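Local atomic coordinates of PvdO (Pseudomonas aeruginosa, PDB entry 5HHA), a protein that acts in the periplasm in chromophore maturation, probably that of the siderophore pyoverdine, and has a calcium-bound fold related to formylglycine-generating enzymes. Residues I79-Q83 and V210-N216; V127-D133 and P271-W277; Y159-G164 and P205-G209. One frame throughout, in Å; residues are numbered along the deposited sequence.

Contact 1 (I79-Q83 and V210-N216)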
ATOM      1  N   ILE A  79      -4.051   1.694 -10.202  1.00  9.53           N
ATOM      2  CA  ILE A  79      -3.647   2.022  -8.831  1.00  8.77           C
ATOM      3  C   ILE A  79      -2.573   3.070  -8.897  1.00  9.21           C
ATOM      4  O   ILE A  79      -1.923   3.233  -9.914  1.00  9.48           O
ATOM      5  CB  ILE A  79      -3.167   0.773  -8.018  1.00  9.76           C
ATOM      6  CG1 ILE A  79      -1.849   0.236  -8.566  1.00 10.13           C
ATOM      7  CG2 ILE A  79      -4.228  -0.294  -7.947  1.00  8.95           C
ATOM      8  CD1 ILE A  79      -1.189  -0.770  -7.597  1.00  9.29           C
ATOM      9  N   SER A  80      -2.360   3.769  -7.795  1.00  8.13           N
ATOM     10  CA  SER A  80      -1.262   4.722  -7.758  1.00  9.22           C
ATOM     11  C   SER A  80       0.058   3.947  -7.784  1.00  8.68           C
ATOM     12  O   SER A  80       0.248   2.981  -7.025  1.00  8.88           O
ATOM     13  CB  SER A  80      -1.416   5.674  -6.584  1.00  8.49           C
ATOM     14  OG  SER A  80      -1.487   5.020  -5.333  1.00  9.36           O
ATOM     15  N   ARG A  81       0.932   4.304  -8.719  1.00  8.90           N
ATOM     16  CA  ARG A  81       2.169   3.543  -8.858  1.00  9.83           C
ATOM     17  C   ARG A  81       3.086   3.721  -7.661  1.00 10.20           C
ATOM     18  O   ARG A  81       3.959   2.872  -7.388  1.00  9.03           O
ATOM     19  CB  ARG A  81       2.888   3.841 -10.184  1.00  9.79           C
ATOM     20  CG  ARG A  81       3.428   5.235 -10.378  1.00 11.37           C
ATOM     21  CD  ARG A  81       4.224   5.237 -11.670  1.00 13.27           C
ATOM     22  NE  ARG A  81       4.843   6.518 -11.982  1.00 13.68           N
ATOM     23  CZ  ARG A  81       5.755   6.667 -12.937  1.00 14.25           C
ATOM     24  NH1 ARG A  81       6.116   5.625 -13.682  1.00 16.75           N
ATOM     25  NH2 ARG A  81       6.289   7.867 -13.163  1.00 17.76           N
ATOM     26  N   TYR A  82       2.902   4.840  -6.972  1.00  9.29           N
ATOM     27  CA  TYR A  82       3.548   5.117  -5.696  1.00  8.87           C
ATOM     28  C   TYR A  82       2.490   5.159  -4.598  1.00  8.66           C
ATOM     29  O   TYR A  82       1.296   5.319  -4.879  1.00  9.18           O
ATOM     30  CB  TYR A  82       4.210   6.492  -5.717  1.00  9.59           C
ATOM     31  CG  TYR A  82       5.154   6.723  -6.866  1.00  9.72           C
ATOM     32  CD1 TYR A  82       6.274   5.932  -7.023  1.00 10.38           C
ATOM     33  CD2 TYR A  82       4.945   7.746  -7.794  1.00 12.64           C
ATOM     34  CE1 TYR A  82       7.166   6.149  -8.050  1.00 12.88           C
ATOM     35  CE2 TYR A  82       5.838   7.966  -8.832  1.00 14.22           C
ATOM     36  CZ  TYR A  82       6.923   7.143  -8.949  1.00 12.29           C
ATOM     37  OH  TYR A  82       7.811   7.363  -9.980  1.00 16.32           O
ATOM     38  N   GLN A  83       2.919   5.035  -3.357  1.00  8.48           N
ATOM     39  CA  GLN A  83       2.135   5.508  -2.250  1.00  8.33           C
ATOM     40  C   GLN A  83       1.812   6.995  -2.481  1.00  8.52           C
ATOM     41  O   GLN A  83       2.611   7.737  -3.076  1.00  8.91           O
ATOM     42  CB  GLN A  83       2.922   5.295  -0.959  1.00  8.10           C
ATOM     43  CG  GLN A  83       3.003   3.814  -0.554  1.00  9.80           C
ATOM     44  CD  GLN A  83       4.404   3.277  -0.283  1.00  7.36           C
ATOM     45  OE1 GLN A  83       5.410   3.987  -0.309  1.00  8.86           O
ATOM     46  NE2 GLN A  83       4.451   1.972   0.018  1.00  8.37           N
ATOM     47  N   VAL A 210       4.867  -0.790 -10.807  1.00 10.11           N
ATOM     48  CA  VAL A 210       4.494  -0.305  -9.474  1.00  8.61           C
ATOM     49  C   VAL A 210       5.741  -0.236  -8.596  1.00  9.23           C
ATOM     50  O   VAL A 210       6.598  -1.120  -8.649  1.00  9.40           O
ATOM     51  CB  VAL A 210       3.475  -1.249  -8.844  1.00  9.25           C
ATOM     52  CG1 VAL A 210       3.006  -0.692  -7.510  1.00 10.05           C
ATOM     53  CG2 VAL A 210       2.281  -1.422  -9.750  1.00 11.32           C
ATOM     54  N   TYR A 211       5.839   0.799  -7.753  1.00  8.77           N
ATOM     55  CA  TYR A 211       6.994   1.037  -6.883  1.00  9.36           C
ATOM     56  C   TYR A 211       6.614   0.905  -5.408  1.00  8.08           C
ATOM     57  O   TYR A 211       5.470   1.171  -5.016  1.00  8.85           O
ATOM     58  CB  TYR A 211       7.513   2.462  -7.066  1.00  8.89           C
ATOM     59  CG  TYR A 211       8.089   2.754  -8.432  1.00  9.03           C
ATOM     60  CD1 TYR A 211       7.270   3.107  -9.504  1.00 10.57           C
ATOM     61  CD2 TYR A 211       9.459   2.730  -8.625  1.00  9.94           C
ATOM     62  CE1 TYR A 211       7.801   3.389 -10.737  1.00 12.28           C
ATOM     63  CE2 TYR A 211      10.005   3.043  -9.868  1.00 11.52           C
ATOM     64  CZ  TYR A 211       9.159   3.364 -10.893  1.00 11.75           C
ATOM     65  OH  TYR A 211       9.699   3.659 -12.151  1.00 17.44           O
ATOM     66  N   ASP A 212       7.592   0.515  -4.604  1.00  8.40           N
ATOM     67  CA  ASP A 212       7.509   0.506  -3.137  1.00  7.61           C
ATOM     68  C   ASP A 212       6.482  -0.471  -2.572  1.00  7.97           C
ATOM     69  O   ASP A 212       6.038  -0.283  -1.439  1.00  8.15           O
ATOM     70  CB  ASP A 212       7.296   1.918  -2.574  1.00  8.73           C
ATOM     71  CG  ASP A 212       8.475   2.834  -2.827  1.00  8.60           C
ATOM     72  OD1 ASP A 212       9.625   2.457  -2.491  1.00  8.74           O
ATOM     73  OD2 ASP A 212       8.272   3.947  -3.379  1.00  9.61           O
ATOM     74  N   MET A 213       6.138  -1.516  -3.311  1.00  8.18           N
ATOM     75  CA  MET A 213       5.202  -2.487  -2.774  1.00  8.03           C
ATOM     76  C   MET A 213       5.815  -3.345  -1.664  1.00  7.18           C
ATOM     77  O   MET A 213       5.091  -4.062  -0.975  1.00  8.13           O
ATOM     78  CB  MET A 213       4.652  -3.368  -3.889  1.00  8.91           C
ATOM     79  CG  MET A 213       3.524  -2.709  -4.679  1.00  8.80           C
ATOM     80  SD  MET A 213       1.990  -2.734  -3.724  1.00  9.23           S
ATOM     81  CE  MET A 213       0.798  -2.246  -4.939  1.00  9.76           C
ATOM     82  N   HIS A 214       7.127  -3.296  -1.478  1.00  7.64           N
ATOM     83  CA  HIS A 214       7.818  -4.157  -0.512  1.00  8.07           C
ATOM     84  C   HIS A 214       8.540  -3.418   0.576  1.00  8.07           C
ATOM     85  O   HIS A 214       9.335  -3.996   1.307  1.00  7.95           O
ATOM     86  CB  HIS A 214       8.684  -5.170  -1.250  1.00  8.51           C
ATOM     87  CG  HIS A 214       7.882  -5.930  -2.256  1.00  8.10           C
ATOM     88  ND1 HIS A 214       7.243  -7.136  -2.032  1.00 11.11           N
ATOM     89  CD2 HIS A 214       7.529  -5.546  -3.490  1.00  6.42           C
ATOM     90  CE1 HIS A 214       6.539  -7.457  -3.108  1.00  6.08           C
ATOM     91  NE2 HIS A 214       6.721  -6.510  -4.013  1.00 12.04           N
ATOM     92  N   GLY A 215       8.239  -2.133   0.735  1.00  7.38           N
ATOM     93  CA  GLY A 215       8.792  -1.387   1.852  1.00  9.23           C
ATOM     94  C   GLY A 215       8.217   0.017   1.935  1.00  6.88           C
ATOM     95  O   GLY A 215       7.160   0.335   1.359  1.00  7.51           O
ATOM     96  N   ASN A 216       8.941   0.855   2.660  1.00  7.45           N
ATOM     97  CA  ASN A 216       8.640   2.272   2.839  1.00  8.17           C
ATOM     98  C   ASN A 216       7.574   2.473   3.917  1.00  7.11           C
ATOM     99  O   ASN A 216       7.902   2.869   5.034  1.00  7.69           O
ATOM    100  CB  ASN A 216       8.371   3.000   1.510  1.00  8.57           C
ATOM    101  CG  ASN A 216       8.986   4.391   1.476  1.00  7.86           C
ATOM    102  OD1 ASN A 216       9.716   4.770   2.378  1.00  8.66           O
ATOM    103  ND2 ASN A 216       8.701   5.143   0.413  1.00  8.78           N
TER
HETATM  104  O   HOH W   1       5.705   4.769  -2.935  1.00  9.99           O
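Tyr211 and Arg81 meet backbone to backbone deep inside a fold of the formylglycine-generating enzyme (FGE-sulfatase) family, where the chain leaving strand 77-80 passes the loop that leads to strand 218-221. Tyr211 N donates to Arg81 O at 2.8 Å, and strand 278-285 joins in through Arg281, which donates to Tyr211 O and Ser80 O.

Next come the flat groups. The rings of Tyr82 and Tyr211 lie side by side and point the same way, and their planes meet obliquely, 38° apart. Tyr82 CE1 lies over one face of the Tyr211 ring, 3.4 Å from Tyr211 CD1. Arg81 runs out beside them: chi1 of 66° puts Arg81 CG over the rim of one Tyr82 face, and the extended chain beyond it carries the guanidinium out to the Tyr82 hydroxyl, which lies above its plane near the rim. That guanidinium stands almost perpendicular to the Tyr211 ring and forms a salt bridge with Glu41.

The apolar layer is small. Ile79 CD1 and Met213 CE reach each other tip to tip at 3.6 Å, while Val210 crosses Ile79 with its CG2 methyl at 4.1 Å from Ile79 CD1.

Polar contacts gather at Gln83, next to the type I turn Asp212-Gly215. Gln83 NE2 makes a weak hydrogen bond of 3.4 Å to Gly215 O and also donates to Glu219; the Glu219 bond on NE2 and a water on OE1 are consistent with this rotation of the amide. The amide lies nearly parallel to the Asp212 carboxylate, 13° between planes. Asp212 OD2, which also accepts from Gly201 N, receives a bond of 2.7 Å from water 1; that water gives its second proton to Gln83 OE1 and accepts from Gln83 N, both at 2.8 Å.

Contact 2 (V127-D133 and P271-W277); sequences VCVDYND and PSDRGDW
This is a polar, partly buried contact in which Arg274, from the loop between strands 266-269 and 278-285, grips the start of helix 131-145 through Asp130 and Asp133, and the loop before it through the carbonyl of Cys128. NH1 of Arg274 does most of the work: it donates to Asp133 OD2 at 2.8 Å, in a salt bridge, and to Cys128 O at 3.0 Å. Cys128 O lies near the guanidinium plane, whereas Asp133 OD2 is tilted out of it by 28°. The other amino group, NH2, forms a longer salt bridge of 3.4 Å with Asp130 OD2, and water 3 bridges the same two atoms. A bend at chi3 (70°) turns the guanidinium so that one face lies over the backbone at Val129 C and Asp130 N.

Asp130 and Asp133 form a capping box at the start of the helix. Asp133 N donates to Asp130 OD1 at 2.9 Å, and Asp130 N returns a bond of the same length to Asp133 OD2. That oxygen therefore holds two donors, and the arginine probably offsets the pair of carboxylates brought together here.

Backbone bonds tie the segments on both flanks of the arginine. Tyr131 N donates to Pro271 O at 3.0 Å. Beside that bond the CB atoms of Tyr131 and Pro271 pack together, and farther along Cys128 N donates to Gly275 O. Cys128 is anchored as well by its disulfide to Cys111. Between these bonds Asp273 O is buried without a hydrogen-bond partner and faces Asp130 CA in a CH···O contact of 3.4 Å.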
ATOM      1  N   VAL A 127       1.669   9.967   5.532  1.00  8.75           N
ATOM      2  CA  VAL A 127       1.436   9.094   6.670  1.00  7.83           C
ATOM      3  C   VAL A 127       0.540   9.849   7.669  1.00  9.22           C
ATOM      4  O   VAL A 127       0.052  10.952   7.372  1.00 10.35           O
ATOM      5  CB  VAL A 127       2.774   8.677   7.324  1.00  8.13           C
ATOM      6  CG1 VAL A 127       3.575   7.776   6.385  1.00  9.36           C
ATOM      7  CG2 VAL A 127       3.606   9.901   7.766  1.00 10.35           C
ATOM      8  N   CYS A 128       0.316   9.259   8.840  1.00  8.40           N
ATOM      9  CA  CYS A 128      -0.398   9.941   9.917  1.00  8.41           C
ATOM     10  C   CYS A 128      -1.824  10.239   9.520  1.00 10.13           C
ATOM     11  O   CYS A 128      -2.410  11.239   9.967  1.00 10.50           O
ATOM     12  CB  CYS A 128       0.372  11.191  10.370  1.00 10.12           C
ATOM     13  SG  CYS A 128       1.904  10.791  11.210  1.00 10.73           S
ATOM     14  N   VAL A 129      -2.383   9.322   8.725  1.00  9.04           N
ATOM     15  CA  VAL A 129      -3.771   9.321   8.281  1.00  9.40           C
ATOM     16  C   VAL A 129      -4.471   8.038   8.739  1.00  9.82           C
ATOM     17  O   VAL A 129      -3.871   6.947   8.754  1.00  9.07           O
ATOM     18  CB  VAL A 129      -3.872   9.418   6.744  1.00  9.52           C
ATOM     19  CG1 VAL A 129      -3.555  10.831   6.260  1.00 12.14           C
ATOM     20  CG2 VAL A 129      -2.986   8.372   6.044  1.00 10.91           C
ATOM     21  N   ASP A 130      -5.734   8.152   9.137  1.00  9.42           N
ATOM     22  CA  ASP A 130      -6.502   6.958   9.465  1.00 10.17           C
ATOM     23  C   ASP A 130      -7.288   6.482   8.246  1.00  8.89           C
ATOM     24  O   ASP A 130      -7.219   7.016   7.160  1.00 10.04           O
ATOM     25  CB  ASP A 130      -7.369   7.094  10.759  1.00  9.98           C
ATOM     26  CG  ASP A 130      -8.634   7.920  10.578  1.00 11.49           C
ATOM     27  OD1 ASP A 130      -8.921   8.390   9.477  1.00 13.05           O
ATOM     28  OD2 ASP A 130      -9.373   8.080  11.592  1.00 14.22           O
ATOM     29  N   TYR A 131      -8.030   5.412   8.454  1.00  8.84           N
ATOM     30  CA  TYR A 131      -8.759   4.760   7.366  1.00  9.47           C
ATOM     31  C   TYR A 131      -9.774   5.710   6.721  1.00  9.35           C
ATOM     32  O   TYR A 131      -9.851   5.828   5.510  1.00 10.62           O
ATOM     33  CB  TYR A 131      -9.431   3.521   7.948  1.00 11.00           C
ATOM     34  CG  TYR A 131     -10.284   2.645   7.065  1.00  9.62           C
ATOM     35  CD1 TYR A 131     -11.638   2.902   6.904  1.00 11.48           C
ATOM     36  CD2 TYR A 131      -9.770   1.485   6.497  1.00 11.05           C
ATOM     37  CE1 TYR A 131     -12.462   2.048   6.177  1.00 12.41           C
ATOM     38  CE2 TYR A 131     -10.593   0.613   5.761  1.00  9.87           C
ATOM     39  CZ  TYR A 131     -11.931   0.914   5.603  1.00 10.06           C
ATOM     40  OH  TYR A 131     -12.779   0.054   4.912  1.00 11.71           O
ATOM     41  N   ASN A 132     -10.548   6.391   7.558  1.00 10.47           N
ATOM     42  CA  ASN A 132     -11.527   7.350   7.057  0.61 12.63           C
ATOM     43  C   ASN A 132     -10.895   8.530   6.328  1.00 11.62           C
ATOM     44  O   ASN A 132     -11.447   9.035   5.353  1.00 12.63           O
ATOM     45  CB  ASN A 132     -12.386   7.857   8.216  0.61 15.23           C
ATOM     46  CG  ASN A 132     -13.623   8.572   7.746  0.61 18.50           C
ATOM     47  OD1 ASN A 132     -14.538   7.955   7.205  0.61 23.88           O
ATOM     48  ND2 ASN A 132     -13.658   9.879   7.941  0.61 20.49           N
ATOM     49  N   ASP A 133      -9.722   8.955   6.790  1.00 12.10           N
ATOM     50  CA  ASP A 133      -9.027  10.032   6.114  1.00 12.34           C
ATOM     51  C   ASP A 133      -8.736   9.644   4.666  1.00 10.68           C
ATOM     52  O   ASP A 133      -8.827  10.470   3.759  1.00 12.26           O
ATOM     53  CB  ASP A 133      -7.684  10.312   6.790  1.00 11.27           C
ATOM     54  CG  ASP A 133      -7.807  11.010   8.124  1.00 14.22           C
ATOM     55  OD1 ASP A 133      -8.749  11.806   8.319  1.00 17.13           O
ATOM     56  OD2 ASP A 133      -6.915  10.786   8.969  1.00 13.44           O
ATOM     57  N   PRO A 271      -9.358   0.921  12.439  1.00 10.83           N
ATOM     58  CA  PRO A 271      -9.453   1.971  11.416  1.00 11.78           C
ATOM     59  C   PRO A 271      -9.247   3.395  11.928  1.00 12.74           C
ATOM     60  O   PRO A 271      -8.919   4.287  11.137  1.00 11.99           O
ATOM     61  CB  PRO A 271     -10.855   1.765  10.811  1.00 14.06           C
ATOM     62  CG  PRO A 271     -11.582   0.920  11.808  1.00 14.02           C
ATOM     63  CD  PRO A 271     -10.573   0.085  12.492  1.00 13.21           C
ATOM     64  N   SER A 272      -9.391   3.615  13.234  1.00 11.05           N
ATOM     65  CA  SER A 272      -9.145   4.925  13.816  1.00 11.78           C
ATOM     66  C   SER A 272      -7.673   5.113  14.176  1.00 11.12           C
ATOM     67  O   SER A 272      -7.302   6.198  14.607  1.00 12.82           O
ATOM     68  CB  SER A 272     -10.036   5.128  15.050  1.00 14.87           C
ATOM     69  OG  SER A 272      -9.756   4.150  16.036  1.00 17.09           O
ATOM     70  N   ASP A 273      -6.835   4.081  14.037  1.00 10.79           N
ATOM     71  CA  ASP A 273      -5.396   4.208  14.266  1.00 11.55           C
ATOM     72  C   ASP A 273      -4.766   5.075  13.167  1.00 10.74           C
ATOM     73  O   ASP A 273      -5.301   5.196  12.063  1.00 10.62           O
ATOM     74  CB  ASP A 273      -4.700   2.829  14.205  1.00 12.03           C
ATOM     75  CG  ASP A 273      -4.984   1.927  15.392  1.00 15.97           C
ATOM     76  OD1 ASP A 273      -5.453   2.398  16.449  1.00 17.14           O
ATOM     77  OD2 ASP A 273      -4.685   0.713  15.261  1.00 16.08           O
ATOM     78  N   ARG A 274      -3.615   5.650  13.476  1.00 10.45           N
ATOM     79  CA  ARG A 274      -2.777   6.268  12.464  1.00  9.65           C
ATOM     80  C   ARG A 274      -1.349   6.135  12.947  1.00 10.15           C
ATOM     81  O   ARG A 274      -1.081   5.889  14.133  1.00 11.55           O
ATOM     82  CB  ARG A 274      -3.158   7.735  12.229  1.00 10.59           C
ATOM     83  CG  ARG A 274      -2.913   8.652  13.414  1.00 12.77           C
ATOM     84  CD  ARG A 274      -3.458  10.048  13.170  1.00 12.88           C
ATOM     85  NE  ARG A 274      -4.914  10.039  13.168  1.00 13.17           N
ATOM     86  CZ  ARG A 274      -5.689  10.540  12.213  1.00 12.00           C
ATOM     87  NH1 ARG A 274      -5.185  11.112  11.132  1.00 12.36           N
ATOM     88  NH2 ARG A 274      -7.008  10.469  12.332  1.00 13.69           N
ATOM     89  N   GLY A 275      -0.407   6.312  12.044  1.00  9.26           N
ATOM     90  CA  GLY A 275       0.986   6.269  12.441  1.00 10.92           C
ATOM     91  C   GLY A 275       1.885   6.795  11.362  1.00  8.05           C
ATOM     92  O   GLY A 275       1.502   6.919  10.215  1.00  9.32           O
ATOM     93  N   ASP A 276       3.128   7.041  11.747  1.00  9.13           N
ATOM     94  CA  ASP A 276       4.153   7.531  10.838  1.00  8.94           C
ATOM     95  C   ASP A 276       4.723   6.423   9.928  1.00  8.19           C
ATOM     96  O   ASP A 276       5.691   6.613   9.181  1.00  8.75           O
ATOM     97  CB  ASP A 276       5.263   8.225  11.635  1.00 10.47           C
ATOM     98  CG  ASP A 276       6.073   7.277  12.492  1.00 11.33           C
ATOM     99  OD1 ASP A 276       6.011   6.050  12.296  1.00 11.32           O
ATOM    100  OD2 ASP A 276       6.831   7.786  13.356  1.00 12.23           O
ATOM    101  N   TRP A 277       4.047   5.267   9.986  1.00  8.94           N
ATOM    102  CA  TRP A 277       4.440   4.055   9.285  1.00  9.26           C
ATOM    103  C   TRP A 277       3.294   3.494   8.437  1.00  9.07           C
ATOM    104  O   TRP A 277       3.479   2.464   7.801  1.00  8.80           O
ATOM    105  CB  TRP A 277       4.896   3.012  10.309  1.00  9.97           C
ATOM    106  CG  TRP A 277       3.902   2.722  11.364  1.00  9.40           C
ATOM    107  CD1 TRP A 277       3.630   3.445  12.495  1.00 11.49           C
ATOM    108  CD2 TRP A 277       3.028   1.597  11.394  1.00  9.89           C
ATOM    109  NE1 TRP A 277       2.635   2.844  13.217  1.00 11.26           N
ATOM    110  CE2 TRP A 277       2.251   1.702  12.563  1.00 10.66           C
ATOM    111  CE3 TRP A 277       2.829   0.492  10.552  1.00 10.30           C
ATOM    112  CZ2 TRP A 277       1.304   0.754  12.907  1.00 13.57           C
ATOM    113  CZ3 TRP A 277       1.872  -0.444  10.899  1.00 11.10           C
ATOM    114  CH2 TRP A 277       1.138  -0.311  12.061  1.00 11.98           C
TER
HETATM  115  O   HOH W   2      -1.252   6.593   9.328  1.00  9.33           O
HETATM  116  O   HOH W   3      -8.488   8.622  14.060  1.00 18.11           O
HETATM  117  O   HOH W   4     -11.126   5.717  10.432  1.00 16.74           O
HETATM  118  O   HOH W   5      -8.632  13.018  10.893  1.00 18.25           O

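Contact 3 (Y159-G164 and P205-G209); sequences YGARAG and PNAFG
Phe208 lays its ring over Ala163, the residue at which the chain leaves helix 154-162 with positive phi. With CG anti to its own carbonyl carbon (chi1 -82°), the ring swings out over the helix end. At the root, CB faces the Ala163 methyl; one atom on, CG lies 3.6 Å from Ala163 CB. The ring then passes across the alanine so that Ala163 CA sits 3.5 Å from the ring centroid, just 5° off the normal, a CH-pi contact over the middle of the face. On the CD2 side, Gly160 CA lies at the ring edge, near its plane, 4.1 Å from Phe208 CD2. Farther out, CE2 comes within 3.5 Å of Tyr159 O, an oxygen that already accepts from Ala163 N, just past the helix. The same CE2 stands above the centre of the Tyr159 ring in an edge-to-face pair with planes 65° apart, and at the tip Phe208 CZ reaches Tyr159 CZ at 4.0 Å.

The backbone before the ring is shaped by an Asx turn within a type I beta turn from Asn206 to Gly209: Phe208 N donates to Asn206 OD1 at 3.0 Å, coming in from above the plane of that carbonyl. The other end of the same amide faces the helix. Asn206 ND2 donates to Gly160 O at 2.9 Å, with the acceptor close to the amide plane, and more weakly to Ala161 O at 3.1 Å, so carbonyls of the last helical turn receive the side chain of the loop. Strand 42-52 supplies the next layer, with Leu45 and Pro46 touching Phe208 and Pro46 O bonded to the hydroxyl of Tyr159.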
ATOM      1  N   TYR A 159      -2.051  -8.386  -5.647  1.00  7.96           N
ATOM      2  CA  TYR A 159      -1.916  -8.550  -7.100  1.00  8.42           C
ATOM      3  C   TYR A 159      -0.873  -7.582  -7.636  1.00  8.62           C
ATOM      4  O   TYR A 159      -0.001  -7.924  -8.420  1.00  8.04           O
ATOM      5  CB  TYR A 159      -3.256  -8.277  -7.745  1.00  8.81           C
ATOM      6  CG  TYR A 159      -3.357  -8.414  -9.248  1.00  8.76           C
ATOM      7  CD1 TYR A 159      -3.120  -9.639  -9.869  1.00  9.91           C
ATOM      8  CD2 TYR A 159      -3.812  -7.356 -10.033  1.00 10.66           C
ATOM      9  CE1 TYR A 159      -3.305  -9.792 -11.239  1.00 11.45           C
ATOM     10  CE2 TYR A 159      -3.977  -7.498 -11.407  1.00 10.81           C
ATOM     11  CZ  TYR A 159      -3.748  -8.730 -11.982  1.00 11.52           C
ATOM     12  OH  TYR A 159      -3.936  -8.961 -13.340  1.00 13.63           O
ATOM     13  N   GLY A 160      -0.990  -6.334  -7.216  1.00  7.79           N
ATOM     14  CA  GLY A 160      -0.116  -5.265  -7.664  1.00  8.56           C
ATOM     15  C   GLY A 160       1.295  -5.383  -7.143  1.00  9.06           C
ATOM     16  O   GLY A 160       2.252  -4.989  -7.820  1.00  9.50           O
ATOM     17  N   ALA A 161       1.454  -5.932  -5.941  1.00  7.59           N
ATOM     18  CA  ALA A 161       2.765  -6.186  -5.378  1.00  7.63           C
ATOM     19  C   ALA A 161       3.468  -7.299  -6.138  1.00  7.84           C
ATOM     20  O   ALA A 161       4.662  -7.203  -6.411  1.00  8.32           O
ATOM     21  CB  ALA A 161       2.659  -6.551  -3.898  1.00  8.66           C
ATOM     22  N   ARG A 162       2.747  -8.373  -6.443  1.00  8.64           N
ATOM     23  CA  ARG A 162       3.375  -9.537  -7.050  1.00  8.12           C
ATOM     24  C   ARG A 162       3.743  -9.328  -8.510  1.00  9.23           C
ATOM     25  O   ARG A 162       4.778  -9.825  -8.978  1.00  9.95           O
ATOM     26  CB  ARG A 162       2.466 -10.746  -6.972  1.00  8.22           C
ATOM     27  CG  ARG A 162       2.288 -11.290  -5.570  1.00  8.37           C
ATOM     28  CD  ARG A 162       1.427 -12.567  -5.576  1.00  8.41           C
ATOM     29  NE  ARG A 162       1.367 -13.172  -4.246  1.00  8.04           N
ATOM     30  CZ  ARG A 162       2.381 -13.826  -3.693  1.00  7.53           C
ATOM     31  NH1 ARG A 162       3.485 -14.046  -4.364  1.00  8.80           N
ATOM     32  NH2 ARG A 162       2.286 -14.255  -2.452  1.00  9.17           N
ATOM     33  N   ALA A 163       2.880  -8.636  -9.258  1.00  8.99           N
ATOM     34  CA  ALA A 163       3.124  -8.409 -10.690  1.00 10.62           C
ATOM     35  C   ALA A 163       3.469  -9.712 -11.420  1.00 11.35           C
ATOM     36  O   ALA A 163       4.383  -9.752 -12.258  1.00 12.08           O
ATOM     37  CB  ALA A 163       4.206  -7.363 -10.894  1.00 11.79           C
ATOM     38  N   GLY A 164       2.741 -10.778 -11.100  1.00 10.04           N
ATOM     39  CA  GLY A 164       2.915 -12.059 -11.766  1.00 12.18           C
ATOM     40  C   GLY A 164       3.813 -13.036 -11.030  1.00 11.82           C
ATOM     41  O   GLY A 164       3.866 -14.223 -11.400  1.00 15.74           O
ATOM     42  N   PRO A 205      10.965  -0.446 -10.124  1.00 10.75           N
ATOM     43  CA  PRO A 205       9.582  -0.895 -10.100  1.00 11.49           C
ATOM     44  C   PRO A 205       9.494  -2.385 -10.363  1.00 11.48           C
ATOM     45  O   PRO A 205      10.479  -2.993 -10.828  1.00 12.35           O
ATOM     46  CB  PRO A 205       8.954  -0.112 -11.246  1.00 13.29           C
ATOM     47  CG  PRO A 205      10.064  -0.000 -12.234  1.00 13.94           C
ATOM     48  CD  PRO A 205      11.326   0.165 -11.421  1.00 11.88           C
ATOM     49  N   ASN A 206       8.342  -2.974 -10.080  1.00 10.31           N
ATOM     50  CA  ASN A 206       8.097  -4.341 -10.497  1.00 10.48           C
ATOM     51  C   ASN A 206       7.562  -4.372 -11.931  1.00 10.16           C
ATOM     52  O   ASN A 206       7.504  -3.336 -12.609  1.00 11.68           O
ATOM     53  CB  ASN A 206       7.192  -5.071  -9.496  1.00 10.40           C
ATOM     54  CG  ASN A 206       5.769  -4.544  -9.472  1.00  9.75           C
ATOM     55  OD1 ASN A 206       5.298  -3.860 -10.381  1.00  9.45           O
ATOM     56  ND2 ASN A 206       5.050  -4.908  -8.411  1.00  9.48           N
ATOM     57  N   ALA A 207       7.189  -5.555 -12.405  1.00  9.81           N
ATOM     58  CA  ALA A 207       6.833  -5.753 -13.819  1.00 10.70           C
ATOM     59  C   ALA A 207       5.536  -5.078 -14.203  1.00 11.48           C
ATOM     60  O   ALA A 207       5.230  -4.948 -15.393  1.00 14.26           O
ATOM     61  CB  ALA A 207       6.765  -7.259 -14.159  1.00 13.11           C
ATOM     62  N   PHE A 208       4.744  -4.676 -13.221  1.00 10.80           N
ATOM     63  CA  PHE A 208       3.502  -3.942 -13.472  1.00  9.74           C
ATOM     64  C   PHE A 208       3.766  -2.436 -13.486  1.00 10.33           C
ATOM     65  O   PHE A 208       2.838  -1.660 -13.688  1.00 11.99           O
ATOM     66  CB  PHE A 208       2.444  -4.243 -12.414  1.00  9.55           C
ATOM     67  CG  PHE A 208       1.658  -5.525 -12.620  1.00 10.47           C
ATOM     68  CD1 PHE A 208       1.830  -6.376 -13.714  1.00 12.21           C
ATOM     69  CD2 PHE A 208       0.690  -5.840 -11.691  1.00 10.82           C
ATOM     70  CE1 PHE A 208       1.033  -7.527 -13.825  1.00 12.78           C
ATOM     71  CE2 PHE A 208      -0.079  -6.973 -11.797  1.00 11.89           C
ATOM     72  CZ  PHE A 208       0.085  -7.814 -12.861  1.00 13.39           C
ATOM     73  N   GLY A 209       4.996  -2.010 -13.272  1.00 10.22           N
ATOM     74  CA  GLY A 209       5.264  -0.589 -13.202  1.00 10.38           C
ATOM     75  C   GLY A 209       4.947   0.033 -11.849  1.00 10.13           C
ATOM     76  O   GLY A 209       4.814   1.253 -11.728  1.00 11.14           O
TER

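Contact 1 is buried near the middle of the chain; contacts 2 and 3 are partly buried and lie farther out, on opposite sides of the chain's centre and with centres about 25 Å apart. Contacts 1 and 3 share one continuous loop, 205-216, and touch: Met213 CG packs on Ala161 CA, and His214 NE2 probably bonds Ala161 O. Contact 2 joins other elements and does not touch contact 1, though nearest atoms are about 5 Å apart. Chemistry follows place: a mix of apolar, aromatic and water-linked contacts in the core, charged groups around a helix start in contact 2, and ring faces with an asparagine amide at a helix end in contact 3.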